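PDB 3QC2: glycosyl hydrolase from Bacteroides ovatus, which is a glycosyl hydrolase of a clan whose members are built on a five-bladed beta-propeller. Local coordinates for residues A[29-34]-A[344-349]; A[35-40]-A[104-109]; A[48-53]-A[72-77]. One frame throughout, in Å; residues are numbered along the deposited sequence. Where two conformers were deposited one is given.

Contact 1: residues A[29-34]-A[344-349]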
ATOM      1  N   ILE A  29      -1.152 -15.458   3.272  1.00 24.39           N
ATOM      2  CA  ILE A  29      -2.605 -15.336   3.420  1.00 24.40           C
ATOM      3  C   ILE A  29      -3.266 -15.596   2.073  1.00 24.46           C
ATOM      4  O   ILE A  29      -2.971 -14.918   1.097  1.00 23.94           O
ATOM      5  CB  ILE A  29      -3.007 -13.942   3.947  1.00 23.80           C
ATOM      6  CG1 ILE A  29      -2.428 -13.720   5.363  1.00 24.18           C
ATOM      7  CG2 ILE A  29      -4.498 -13.794   3.974  1.00 24.10           C
ATOM      8  CD1 ILE A  29      -2.657 -12.332   5.917  1.00 24.22           C
ATOM      9  N   SER A  30      -4.156 -16.593   2.038  1.00 25.05           N
ATOM     10  CA  SER A  30      -4.887 -16.958   0.839  1.00 25.41           C
ATOM     11  C   SER A  30      -6.384 -16.950   1.118  1.00 26.01           C
ATOM     12  O   SER A  30      -6.805 -16.957   2.293  1.00 26.08           O
ATOM     13  CB  SER A  30      -4.462 -18.348   0.369  1.00 25.98           C
ATOM     14  OG  SER A  30      -3.100 -18.364   0.040  1.00 26.02           O
ATOM     15  N   PRO A  31      -7.210 -16.932   0.044  1.00 26.41           N
ATOM     16  CA  PRO A  31      -8.667 -16.951   0.231  1.00 27.04           C
ATOM     17  C   PRO A  31      -9.182 -18.205   0.978  1.00 28.11           C
ATOM     18  O   PRO A  31      -8.635 -19.305   0.801  1.00 28.57           O
ATOM     19  CB  PRO A  31      -9.209 -16.935  -1.206  1.00 27.38           C
ATOM     20  CG  PRO A  31      -8.117 -16.384  -2.033  1.00 26.68           C
ATOM     21  CD  PRO A  31      -6.837 -16.753  -1.376  1.00 26.23           C
ATOM     22  N   ILE A  32     -10.222 -18.007   1.801  1.00 28.66           N
ATOM     23  CA  ILE A  32     -10.868 -19.069   2.574  1.00 29.52           C
ATOM     24  C   ILE A  32     -12.338 -19.114   2.176  1.00 30.66           C
ATOM     25  O   ILE A  32     -13.038 -18.086   2.200  1.00 30.44           O
ATOM     26  CB  ILE A  32     -10.768 -18.820   4.112  1.00 29.39           C
ATOM     27  CG1 ILE A  32      -9.310 -18.829   4.572  1.00 28.78           C
ATOM     28  CG2 ILE A  32     -11.524 -19.874   4.874  1.00 30.11           C
ATOM     29  CD1 ILE A  32      -9.150 -18.733   6.092  1.00 28.61           C
ATOM     30  N   GLU A  33     -12.807 -20.306   1.838  1.00 31.99           N
ATOM     31  CA  GLU A  33     -14.180 -20.532   1.373  1.00 33.36           C
ATOM     32  C   GLU A  33     -15.236 -20.501   2.525  1.00 34.13           C
ATOM     33  O   GLU A  33     -16.266 -19.827   2.427  1.00 34.38           O
ATOM     34  CB  GLU A  33     -14.223 -21.906   0.666  1.00 34.38           C
ATOM     35  CG  GLU A  33     -15.534 -22.283  -0.026  1.00 36.39           C
ATOM     36  CD  GLU A  33     -15.777 -21.517  -1.336  1.00 37.08           C
ATOM     37  OE1 GLU A  33     -14.807 -20.942  -1.896  1.00 36.97           O
ATOM     38  OE2 GLU A  33     -16.945 -21.519  -1.812  1.00 37.91           O
ATOM     39  N   ASN A  34     -14.939 -21.237   3.598  1.00 34.71           N
ATOM     40  CA  ASN A  34     -15.875 -21.449   4.763  1.00 35.61           C
ATOM     41  C   ASN A  34     -16.209 -20.284   5.717  1.00 35.22           C
ATOM     42  O   ASN A  34     -17.265 -20.310   6.359  1.00 36.13           O
ATOM     43  CB  ASN A  34     -15.374 -22.646   5.625  1.00 36.31           C
ATOM     44  CG  ASN A  34     -13.831 -22.556   5.970  1.00 36.13           C
ATOM     45  OD1 ASN A  34     -12.964 -22.684   5.075  1.00 36.18           O
ATOM     46  ND2 ASN A  34     -13.515 -22.383   7.258  1.00 36.75           N
ATOM     47  N   ASP A 344      -3.212 -10.100  -7.473  1.00 26.17           N
ATOM     48  CA  ASP A 344      -4.504  -9.614  -6.974  1.00 26.55           C
ATOM     49  C   ASP A 344      -5.349 -10.713  -6.279  1.00 26.70           C
ATOM     50  O   ASP A 344      -6.575 -10.637  -6.291  1.00 27.35           O
ATOM     51  CB  ASP A 344      -5.342  -8.979  -8.117  1.00 27.24           C
ATOM     52  CG  ASP A 344      -4.828  -7.619  -8.551  1.00 27.89           C
ATOM     53  OD1 ASP A 344      -3.786  -7.138  -8.024  1.00 29.28           O
ATOM     54  OD2 ASP A 344      -5.482  -7.021  -9.422  1.00 29.91           O
ATOM     55  N   SER A 345      -4.705 -11.719  -5.675  1.00 26.19           N
ATOM     56  CA  SER A 345      -5.461 -12.794  -5.029  1.00 26.65           C
ATOM     57  C   SER A 345      -4.879 -13.359  -3.712  1.00 25.87           C
ATOM     58  O   SER A 345      -5.606 -13.952  -2.953  1.00 26.24           O
ATOM     59  CB  SER A 345      -5.686 -13.925  -6.021  1.00 27.35           C
ATOM     60  OG  SER A 345      -4.479 -14.537  -6.344  1.00 28.49           O
ATOM     61  N   LYS A 346      -3.584 -13.164  -3.459  1.00 25.17           N
ATOM     62  CA  LYS A 346      -2.926 -13.668  -2.226  1.00 24.86           C
ATOM     63  C   LYS A 346      -1.991 -12.597  -1.622  1.00 23.68           C
ATOM     64  O   LYS A 346      -1.723 -11.573  -2.252  1.00 23.17           O
ATOM     65  CB  LYS A 346      -2.134 -14.938  -2.537  1.00 25.37           C
ATOM     66  CG  LYS A 346      -2.955 -15.999  -3.269  1.00 27.03           C
ATOM     67  CD  LYS A 346      -2.188 -17.251  -3.503  1.00 28.65           C
ATOM     68  CE  LYS A 346      -2.923 -18.175  -4.503  1.00 30.15           C
ATOM     69  NZ  LYS A 346      -4.277 -18.569  -4.022  1.00 31.40           N
ATOM     70  N   VAL A 347      -1.535 -12.829  -0.391  1.00 23.01           N
ATOM     71  CA  VAL A 347      -0.581 -11.921   0.274  1.00 22.15           C
ATOM     72  C   VAL A 347       0.748 -12.629   0.420  1.00 22.17           C
ATOM     73  O   VAL A 347       0.795 -13.793   0.775  1.00 22.61           O
ATOM     74  CB  VAL A 347      -1.049 -11.488   1.679  1.00 22.00           C
ATOM     75  CG1 VAL A 347       0.049 -10.653   2.387  1.00 20.96           C
ATOM     76  CG2 VAL A 347      -2.337 -10.716   1.597  1.00 21.28           C
ATOM     77  N   GLY A 348       1.825 -11.920   0.140  1.00 21.66           N
ATOM     78  CA  GLY A 348       3.150 -12.476   0.260  1.00 21.69           C
ATOM     79  C   GLY A 348       4.021 -11.639   1.151  1.00 21.39           C
ATOM     80  O   GLY A 348       3.709 -10.469   1.428  1.00 21.22           O
ATOM     81  N   VAL A 349       5.117 -12.240   1.608  1.00 21.55           N
ATOM     82  CA  VAL A 349       6.103 -11.557   2.440  1.00 21.23           C
ATOM     83  C   VAL A 349       7.516 -11.806   1.886  1.00 21.39           C
ATOM     84  O   VAL A 349       7.789 -12.852   1.302  1.00 21.66           O
ATOM     85  CB  VAL A 349       6.052 -12.037   3.902  1.00 21.73           C
ATOM     86  CG1 VAL A 349       6.475 -13.535   4.006  1.00 21.62           C
ATOM     87  CG2 VAL A 349       6.941 -11.152   4.802  1.00 21.26           C
TER

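Contact 2: residues A[35-40]-A[104-109]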
ATOM      1  N   THR A  35     -15.342 -19.282   5.820  1.00 34.09           N
ATOM      2  CA  THR A  35     -15.577 -18.170   6.777  1.00 33.68           C
ATOM      3  C   THR A  35     -16.721 -17.230   6.334  1.00 34.07           C
ATOM      4  O   THR A  35     -16.685 -16.667   5.254  1.00 33.96           O
ATOM      5  CB  THR A  35     -14.318 -17.377   7.000  1.00 32.50           C
ATOM      6  OG1 THR A  35     -13.854 -16.866   5.745  1.00 31.93           O
ATOM      7  CG2 THR A  35     -13.222 -18.278   7.640  1.00 32.34           C
ATOM      8  N   LYS A  36     -17.718 -17.068   7.197  1.00 34.91           N
ATOM      9  CA  LYS A  36     -18.885 -16.237   6.897  1.00 35.57           C
ATOM     10  C   LYS A  36     -18.950 -14.974   7.773  1.00 35.18           C
ATOM     11  O   LYS A  36     -18.447 -14.949   8.896  1.00 35.13           O
ATOM     12  CB  LYS A  36     -20.173 -17.050   7.076  1.00 36.94           C
ATOM     13  CG  LYS A  36     -20.293 -18.287   6.148  1.00 37.89           C
ATOM     14  CD  LYS A  36     -20.430 -17.898   4.691  1.00 38.41           C
ATOM     15  N   PHE A  37     -19.584 -13.943   7.230  1.00 35.23           N
ATOM     16  CA  PHE A  37     -19.763 -12.654   7.905  1.00 34.92           C
ATOM     17  C   PHE A  37     -21.151 -12.088   7.590  1.00 35.87           C
ATOM     18  O   PHE A  37     -21.589 -12.126   6.436  1.00 36.09           O
ATOM     19  CB  PHE A  37     -18.661 -11.686   7.450  1.00 33.77           C
ATOM     20  CG  PHE A  37     -18.977 -10.224   7.685  1.00 33.18           C
ATOM     21  CD1 PHE A  37     -19.058  -9.708   8.974  1.00 33.37           C
ATOM     22  CD2 PHE A  37     -19.149  -9.359   6.609  1.00 32.76           C
ATOM     23  CE1 PHE A  37     -19.330  -8.349   9.186  1.00 33.09           C
ATOM     24  CE2 PHE A  37     -19.423  -7.996   6.815  1.00 32.51           C
ATOM     25  CZ  PHE A  37     -19.514  -7.499   8.099  1.00 32.66           C
ATOM     26  N   TYR A  38     -21.850 -11.587   8.617  1.00 36.49           N
ATOM     27  CA  TYR A  38     -23.158 -10.968   8.409  1.00 37.37           C
ATOM     28  C   TYR A  38     -22.968  -9.502   7.997  1.00 36.67           C
ATOM     29  O   TYR A  38     -22.661  -8.629   8.845  1.00 36.31           O
ATOM     30  CB  TYR A  38     -24.038 -11.048   9.652  1.00 38.45           C
ATOM     31  CG  TYR A  38     -25.435 -10.497   9.402  1.00 40.33           C
ATOM     32  CD1 TYR A  38     -26.440 -11.311   8.875  1.00 41.99           C
ATOM     33  CD2 TYR A  38     -25.741  -9.154   9.664  1.00 41.02           C
ATOM     34  CE1 TYR A  38     -27.721 -10.810   8.628  1.00 43.77           C
ATOM     35  CE2 TYR A  38     -27.020  -8.644   9.423  1.00 42.81           C
ATOM     36  CZ  TYR A  38     -28.004  -9.472   8.905  1.00 43.97           C
ATOM     37  OH  TYR A  38     -29.260  -8.971   8.668  1.00 46.23           O
ATOM     38  N   CYS A  39     -23.140  -9.237   6.703  1.00 36.45           N
ATOM     39  CA  CYS A  39     -23.004  -7.890   6.165  1.00 35.90           C
ATOM     40  C   CYS A  39     -24.261  -7.082   6.498  1.00 36.99           C
ATOM     41  O   CYS A  39     -25.358  -7.439   6.059  1.00 37.81           O
ATOM     42  CB  CYS A  39     -22.793  -7.935   4.656  1.00 35.51           C
ATOM     43  SG  CYS A  39     -22.672  -6.332   3.896  1.00 34.72           S
ATOM     44  N   PRO A  40     -24.103  -5.981   7.270  1.00 36.91           N
ATOM     45  CA  PRO A  40     -25.248  -5.163   7.677  1.00 38.19           C
ATOM     46  C   PRO A  40     -25.969  -4.452   6.513  1.00 38.93           C
ATOM     47  O   PRO A  40     -27.146  -4.103   6.649  1.00 40.15           O
ATOM     48  CB  PRO A  40     -24.624  -4.141   8.643  1.00 37.69           C
ATOM     49  CG  PRO A  40     -23.210  -4.069   8.259  1.00 36.23           C
ATOM     50  CD  PRO A  40     -22.827  -5.404   7.733  1.00 35.85           C
ATOM     51  N   VAL A 104     -12.646  -6.687  10.101  1.00 25.68           N
ATOM     52  CA  VAL A 104     -12.632  -5.635  11.138  1.00 25.70           C
ATOM     53  C   VAL A 104     -12.951  -4.248  10.588  1.00 25.67           C
ATOM     54  O   VAL A 104     -13.147  -3.306  11.360  1.00 26.01           O
ATOM     55  CB  VAL A 104     -11.278  -5.578  11.874  1.00 25.27           C
ATOM     56  CG1 VAL A 104     -11.028  -6.893  12.613  1.00 25.63           C
ATOM     57  CG2 VAL A 104     -10.137  -5.262  10.908  1.00 24.15           C
ATOM     58  N   PHE A 105     -12.995  -4.118   9.261  1.00 25.41           N
ATOM     59  CA  PHE A 105     -13.285  -2.849   8.630  1.00 25.45           C
ATOM     60  C   PHE A 105     -14.069  -3.122   7.353  1.00 25.85           C
ATOM     61  O   PHE A 105     -13.626  -3.874   6.500  1.00 25.60           O
ATOM     62  CB  PHE A 105     -11.984  -2.100   8.349  1.00 24.65           C
ATOM     63  CG  PHE A 105     -12.173  -0.650   8.008  1.00 24.18           C
ATOM     64  CD1 PHE A 105     -12.532   0.267   9.003  1.00 24.82           C
ATOM     65  CD2 PHE A 105     -11.959  -0.182   6.697  1.00 23.21           C
ATOM     66  CE1 PHE A 105     -12.709   1.645   8.693  1.00 24.56           C
ATOM     67  CE2 PHE A 105     -12.128   1.179   6.380  1.00 23.72           C
ATOM     68  CZ  PHE A 105     -12.502   2.096   7.384  1.00 24.01           C
ATOM     69  N   TYR A 106     -15.240  -2.508   7.239  1.00 26.69           N
ATOM     70  CA  TYR A 106     -16.126  -2.748   6.109  1.00 27.24           C
ATOM     71  C   TYR A 106     -17.155  -1.623   5.947  1.00 27.89           C
ATOM     72  O   TYR A 106     -17.328  -0.809   6.852  1.00 28.40           O
ATOM     73  CB  TYR A 106     -16.846  -4.083   6.333  1.00 27.89           C
ATOM     74  CG  TYR A 106     -17.401  -4.235   7.749  1.00 29.00           C
ATOM     75  CD1 TYR A 106     -18.679  -3.788   8.069  1.00 30.53           C
ATOM     76  CD2 TYR A 106     -16.627  -4.817   8.774  1.00 29.08           C
ATOM     77  CE1 TYR A 106     -19.191  -3.915   9.360  1.00 31.43           C
ATOM     78  CE2 TYR A 106     -17.125  -4.943  10.066  1.00 30.22           C
ATOM     79  CZ  TYR A 106     -18.412  -4.490  10.354  1.00 31.52           C
ATOM     80  OH  TYR A 106     -18.921  -4.608  11.623  1.00 32.98           O
ATOM     81  N   PRO A 107     -17.822  -1.552   4.771  1.00 28.34           N
ATOM     82  CA  PRO A 107     -18.875  -0.552   4.608  1.00 29.02           C
ATOM     83  C   PRO A 107     -20.069  -0.939   5.477  1.00 30.12           C
ATOM     84  O   PRO A 107     -20.378  -2.128   5.612  1.00 30.33           O
ATOM     85  CB  PRO A 107     -19.219  -0.634   3.118  1.00 29.11           C
ATOM     86  CG  PRO A 107     -18.756  -1.968   2.693  1.00 29.06           C
ATOM     87  CD  PRO A 107     -17.569  -2.289   3.518  1.00 28.06           C
ATOM     88  N   ASP A 108     -20.729   0.048   6.055  1.00 30.77           N
ATOM     89  CA  ASP A 108     -21.822  -0.203   6.968  1.00 31.85           C
ATOM     90  C   ASP A 108     -22.786   0.962   6.903  1.00 32.73           C
ATOM     91  O   ASP A 108     -22.497   1.979   6.243  1.00 32.31           O
ATOM     92  CB  ASP A 108     -21.228  -0.349   8.389  1.00 31.70           C
ATOM     93  CG  ASP A 108     -22.204  -0.916   9.397  1.00 33.13           C
ATOM     94  OD1 ASP A 108     -23.393  -1.141   9.061  1.00 34.50           O
ATOM     95  OD2 ASP A 108     -21.774  -1.143  10.546  1.00 34.19           O
ATOM     96  N   ASN A 109     -23.932   0.837   7.573  1.00 34.04           N
ATOM     97  CA  ASN A 109     -24.916   1.913   7.605  1.00 35.31           C
ATOM     98  C   ASN A 109     -24.400   3.077   8.495  1.00 35.17           C
ATOM     99  O   ASN A 109     -24.953   3.371   9.555  1.00 36.15           O
ATOM    100  CB  ASN A 109     -26.282   1.397   8.090  1.00 36.76           C
ATOM    101  CG  ASN A 109     -27.423   2.412   7.844  1.00 38.77           C
ATOM    102  OD1 ASN A 109     -27.310   3.321   6.992  1.00 39.50           O
ATOM    103  ND2 ASN A 109     -28.519   2.249   8.574  1.00 40.74           N
TER

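Contact 3: residues A[48-53]-A[72-77]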
ATOM      1  N   TRP A  48     -17.057 -13.507   2.810  1.00 32.40           N
ATOM      2  CA  TRP A  48     -16.311 -12.258   2.610  1.00 30.95           C
ATOM      3  C   TRP A  48     -14.817 -12.340   2.129  1.00 29.71           C
ATOM      4  O   TRP A  48     -14.265 -11.330   1.677  1.00 28.75           O
ATOM      5  CB  TRP A  48     -16.371 -11.441   3.911  1.00 30.65           C
ATOM      6  CG  TRP A  48     -15.589 -12.058   5.044  1.00 30.53           C
ATOM      7  CD1 TRP A  48     -15.975 -13.090   5.846  1.00 31.40           C
ATOM      8  CD2 TRP A  48     -14.293 -11.666   5.492  1.00 29.44           C
ATOM      9  NE1 TRP A  48     -14.994 -13.371   6.757  1.00 31.26           N
ATOM     10  CE2 TRP A  48     -13.950 -12.506   6.565  1.00 30.14           C
ATOM     11  CE3 TRP A  48     -13.388 -10.683   5.091  1.00 28.52           C
ATOM     12  CZ2 TRP A  48     -12.729 -12.393   7.251  1.00 29.55           C
ATOM     13  CZ3 TRP A  48     -12.173 -10.570   5.772  1.00 28.28           C
ATOM     14  CH2 TRP A  48     -11.861 -11.422   6.838  1.00 28.12           C
ATOM     15  N   GLU A  49     -14.184 -13.502   2.245  1.00 29.34           N
ATOM     16  CA  GLU A  49     -12.775 -13.654   1.842  1.00 28.55           C
ATOM     17  C   GLU A  49     -12.543 -14.934   1.023  1.00 29.12           C
ATOM     18  O   GLU A  49     -11.460 -15.530   1.073  1.00 28.65           O
ATOM     19  CB  GLU A  49     -11.869 -13.638   3.096  1.00 27.91           C
ATOM     20  CG  GLU A  49     -12.221 -14.716   4.160  1.00 28.29           C
ATOM     21  CD  GLU A  49     -11.256 -14.732   5.388  1.00 26.68           C
ATOM     22  OE1 GLU A  49     -10.263 -13.998   5.385  1.00 24.21           O
ATOM     23  OE2 GLU A  49     -11.509 -15.506   6.344  1.00 27.64           O
ATOM     24  N   SER A  50     -13.551 -15.321   0.246  1.00 30.17           N
ATOM     25  CA  SER A  50     -13.516 -16.564  -0.535  1.00 31.23           C
ATOM     26  C   SER A  50     -12.848 -16.468  -1.898  1.00 31.27           C
ATOM     27  O   SER A  50     -12.419 -17.482  -2.438  1.00 31.68           O
ATOM     28  CB  SER A  50     -14.946 -17.093  -0.716  1.00 32.40           C
ATOM     29  OG  SER A  50     -15.774 -16.121  -1.331  1.00 32.82           O
ATOM     30  N   ASN A  51     -12.748 -15.264  -2.451  1.00 31.12           N
ATOM     31  CA  ASN A  51     -12.185 -15.093  -3.786  1.00 31.17           C
ATOM     32  C   ASN A  51     -10.750 -14.570  -3.786  1.00 30.06           C
ATOM     33  O   ASN A  51      -9.899 -15.107  -4.479  1.00 30.08           O
ATOM     34  CB  ASN A  51     -13.074 -14.138  -4.601  1.00 31.73           C
ATOM     35  CG  ASN A  51     -12.806 -14.220  -6.113  1.00 33.13           C
ATOM     36  OD1 ASN A  51     -12.990 -15.274  -6.733  1.00 35.87           O
ATOM     37  ND2 ASN A  51     -12.401 -13.094  -6.709  1.00 34.26           N
ATOM     38  N   ASP A  52     -10.490 -13.523  -3.004  1.00 29.32           N
ATOM     39  CA  ASP A  52      -9.179 -12.864  -2.996  1.00 28.48           C
ATOM     40  C   ASP A  52      -8.803 -12.282  -1.630  1.00 27.22           C
ATOM     41  O   ASP A  52      -9.634 -11.714  -0.958  1.00 27.20           O
ATOM     42  CB  ASP A  52      -9.201 -11.690  -4.003  1.00 28.67           C
ATOM     43  CG  ASP A  52      -9.649 -12.117  -5.423  1.00 31.21           C
ATOM     44  OD1 ASP A  52      -9.047 -13.054  -6.009  1.00 33.68           O
ATOM     45  OD2 ASP A  52     -10.594 -11.489  -5.952  1.00 34.89           O
ATOM     46  N   THR A  53      -7.533 -12.439  -1.245  1.00 25.92           N
ATOM     47  CA  THR A  53      -6.981 -11.828  -0.013  1.00 25.01           C
ATOM     48  C   THR A  53      -5.639 -11.229  -0.425  1.00 23.99           C
ATOM     49  O   THR A  53      -4.700 -11.945  -0.640  1.00 24.22           O
ATOM     50  CB  THR A  53      -6.814 -12.843   1.145  1.00 25.23           C
ATOM     51  OG1 THR A  53      -6.011 -13.936   0.716  1.00 25.21           O
ATOM     52  CG2 THR A  53      -8.162 -13.362   1.604  1.00 25.38           C
ATOM     53  N   GLU A  72     -12.083 -10.042  -0.664  1.00 31.04           N
ATOM     54  CA  GLU A  72     -13.258  -9.933  -1.540  1.00 32.77           C
ATOM     55  C   GLU A  72     -14.021 -11.230  -1.686  1.00 34.93           C
ATOM     56  O   GLU A  72     -13.432 -12.321  -1.735  1.00 34.75           O
ATOM     57  CB  GLU A  72     -12.845  -9.482  -2.949  1.00 32.53           C
ATOM     58  CG  GLU A  72     -12.402  -8.042  -3.069  1.00 32.16           C
ATOM     59  CD  GLU A  72     -11.927  -7.696  -4.478  1.00 32.66           C
ATOM     60  OE1 GLU A  72     -11.594  -8.625  -5.248  1.00 33.85           O
ATOM     61  OE2 GLU A  72     -11.869  -6.501  -4.809  1.00 32.78           O
ATOM     62  N   ASP A  73     -15.347 -11.081  -1.766  1.00 37.16           N
ATOM     63  CA  ASP A  73     -16.271 -12.211  -1.985  0.50 38.89           C
ATOM     64  C   ASP A  73     -16.421 -12.415  -3.499  1.00 40.06           C
ATOM     65  O   ASP A  73     -15.889 -11.638  -4.299  1.00 39.66           O
ATOM     66  CB  ASP A  73     -17.657 -11.924  -1.348  0.50 39.69           C
ATOM     67  CG  ASP A  73     -18.698 -13.071  -1.596  0.50 40.72           C
ATOM     68  OD1 ASP A  73     -18.285 -14.249  -1.748  0.50 39.88           O
ATOM     69  OD2 ASP A  73     -19.914 -12.777  -1.641  0.50 41.34           O
ATOM     70  N   LYS A  74     -17.132 -13.477  -3.894  1.00 42.57           N
ATOM     71  CA  LYS A  74     -17.397 -13.746  -5.318  1.00 44.54           C
ATOM     72  C   LYS A  74     -18.703 -12.996  -5.770  1.00 46.41           C
ATOM     73  O   LYS A  74     -19.339 -13.375  -6.785  1.00 47.80           O
ATOM     74  CB  LYS A  74     -17.533 -15.250  -5.564  1.00 45.53           C
ATOM     75  CG  LYS A  74     -16.282 -16.068  -5.227  1.00 45.38           C
ATOM     76  CD  LYS A  74     -16.593 -17.571  -5.334  1.00 47.39           C
ATOM     77  CE  LYS A  74     -15.418 -18.458  -4.889  1.00 47.27           C
ATOM     78  NZ  LYS A  74     -14.270 -18.413  -5.838  1.00 47.35           N
ATOM     79  N   SER A  75     -19.083 -11.930  -5.016  1.00 47.24           N
ATOM     80  CA  SER A  75     -20.297 -11.102  -5.307  1.00 48.73           C
ATOM     81  C   SER A  75     -20.306 -10.443  -6.724  1.00 49.62           C
ATOM     82  O   SER A  75     -21.351  -9.928  -7.166  1.00 50.60           O
ATOM     83  CB  SER A  75     -20.468 -10.000  -4.227  1.00 48.33           C
ATOM     84  OG  SER A  75     -19.343  -9.100  -4.195  1.00 47.17           O
ATOM     85  N   GLY A  76     -19.148 -10.451  -7.410  1.00 49.65           N
ATOM     86  CA  GLY A  76     -19.028  -9.871  -8.760  1.00 50.35           C
ATOM     87  C   GLY A  76     -18.170 -10.695  -9.714  1.00 50.80           C
ATOM     88  O   GLY A  76     -17.606 -11.749  -9.334  1.00 50.71           O
ATOM     89  N   VAL A  77     -18.072 -10.204 -10.956  1.00 51.55           N
ATOM     90  CA  VAL A  77     -17.296 -10.872 -12.016  1.00 51.94           C
ATOM     91  C   VAL A  77     -15.788 -10.512 -11.957  1.00 50.85           C
ATOM     92  O   VAL A  77     -14.992 -11.253 -11.348  1.00 50.46           O
ATOM     93  CB  VAL A  77     -17.919 -10.605 -13.490  1.00 53.13           C
ATOM     94  CG1 VAL A  77     -18.293  -9.107 -13.711  1.00 52.86           C
ATOM     95  CG2 VAL A  77     -16.981 -11.134 -14.603  1.00 53.03           C
TER

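Contact 1: residues A[29-34]-A[344-349]
Ile29 and Val347 form an antiparallel hydrogen-bonded pair, a single bridge with CA atoms 5.1 Å apart, made where residues 29-31 and 345-347 run 160° apart in direction. Its bond across the contact goes from Val347 N to Ile29 O (2.9 Å). The same oxygen also receives a weak hydrogen bond from the hydroxyl of Thr53, so two donors share it.

Beside this bond the two beta-branched residues meet at their branch points: Ile29 CB lies 3.9 Å from Val347 CB. Val347 has CG1 anti to its backbone N (chi1 174°), which leaves CG2 beside that nitrogen and 4.0 Å from Ile29 CB. Short, branched hydrocarbon suits this buried position, and Ile29 is further covered by Val67 and Tyr69 of strand 64-72.

Toward the surface the contact becomes mixed. The aliphatic part of Lys346 passes Ser30, whose OG is 3.8 Å from Lys346 CD. A bend at chi4 (-60°) then brings Lys346 NZ to 4.1 Å from Pro31 CD, the lysine chain and the proline ring crossing at about a right angle. Proline has no N-H to offer a strand partner; instead its CD packs 3.4 Å from Ser345 O, an oxygen that also takes the backbone N-H of Thr53. Ser345 and Lys346 both lie opposite Cys342 in a classic beta bulge at the start of strand 346-352.

A chain segment from near the N terminus thus lies alongside the outermost strand of the last sheet in the sequence, where Val28 and Asn26 continue the bonding to Val347 and Val349. This is consistent with the "velcro" closure of a beta-propeller, in which N-terminal residues complete the final blade.

Contact 2: residues A[35-40]-A[104-109]
Phe37 and Tyr106 form a T-shaped (edge-to-face) aromatic pair that ties the small two-stranded hairpin of 37-39 and 44-46 to the loop following strand 98-99, at the periphery of the propeller. The ring centroids are 4.8 Å apart and the planes are inclined at 58°. Phe37 CZ stands 3.6 Å above the tyrosine plane, over its centre, so one tip carbon is nearly equidistant from all six ring atoms. Phe37 reaches across because its CG is anti to the backbone N (chi1 160°), whereas Tyr106 CG sits between its own N and carbonyl carbon (chi1 46°), an arrangement that presents a face to the phenylalanine. A purely hydrocarbon ring can supply the positive C-H edge that the electron-rich face of tyrosine attracts.

Pro40 extends the apolar patch, its CG lying 4.2 Å from Tyr106 CE1. Pro40 CG also lies 3.0 Å from Asp108 OD1, the two side chains crossing at about a right angle. No hydrogen bond joins the two segments; ring contacts and van der Waals packing carry the interface.

In the next shell, Arg85 of strand 84-91 touches both aromatic residues, and Pro103 lies against Phe37, whose backbone pairs with Ile46. The loop is held by Tyr106 O, which accepts a bond from Lys161, and by Phe105, whose ring makes a cation-pi contact with that lysine and edge-to-face contacts with Tyr138 and Trp159. Back at the hairpin, the chain folds over its own ring: Cys39 N sits 3.9 Å above the plane of Phe37, offset toward the rim.

Contact 3: residues A[48-53]-A[72-77]
Glu72 O is the hub of this contact, accepting the N-H of Asn51 (N to O 3.1 Å) and, weakly, that of Asp52 (N to O 3.4 Å). In the other direction Glu72 N donates to Asp52 O (3.0 Å), which completes an antiparallel hydrogen-bonded pair. Two consecutive residues, Asn51 and Asp52, thus face one: a classic beta bulge where strand 52-61 begins beside the end of strand 64-72, the first two strands of a propeller blade.

As directly paired residues, Asp52 and Glu72 point to the same face of the sheet, where Asp52 OD2 and Glu72 OE1 lie 3.1 Å apart. Both are acceptors, so this approach is no bond. Arg82 probably eases the repulsion, making long, weak ion pairs with both oxygens, while Glu72 OE2 forms a salt bridge with Arg70.

Small Ser50 fits its buried position, its OG bonded to Ala47 O. The side chain of Glu49 leaves the backbone away from 72-77, its carboxylate oxygens taken by Arg99, Tyr69 and Thr35 and its CG 3.7 Å above one face of the Trp48 indole, whose NE1 donates to Lys101 O. The long chain of exposed Lys74 brings NZ to 3.5 Å from Asn51 OD1.

Contacts 1 and 2 both neighbour contact 3, each on the same side of the chain's centre as it. Contact 3 lies at the end of the sheet that starts with strand 52-61, where that strand begins and strand 64-72 finishes. Contact 1 is about 10 Å from it, centre to centre, and brings in the last sheet; Ile32 N bonds to Glu49 O between them. Contact 2, about 13 Å from contact 3 and 18 Å from contact 1, fastens the hairpin that directly follows 29-34; Thr35 and Phe37 meet Glu49 and Trp48. Along the chain, 344-349 closes a long circuit enclosing the other two. Residues 29-40 thus run from the last sheet past the 52-61 sheet to the hairpin, consistent with joining early and late parts of a propeller.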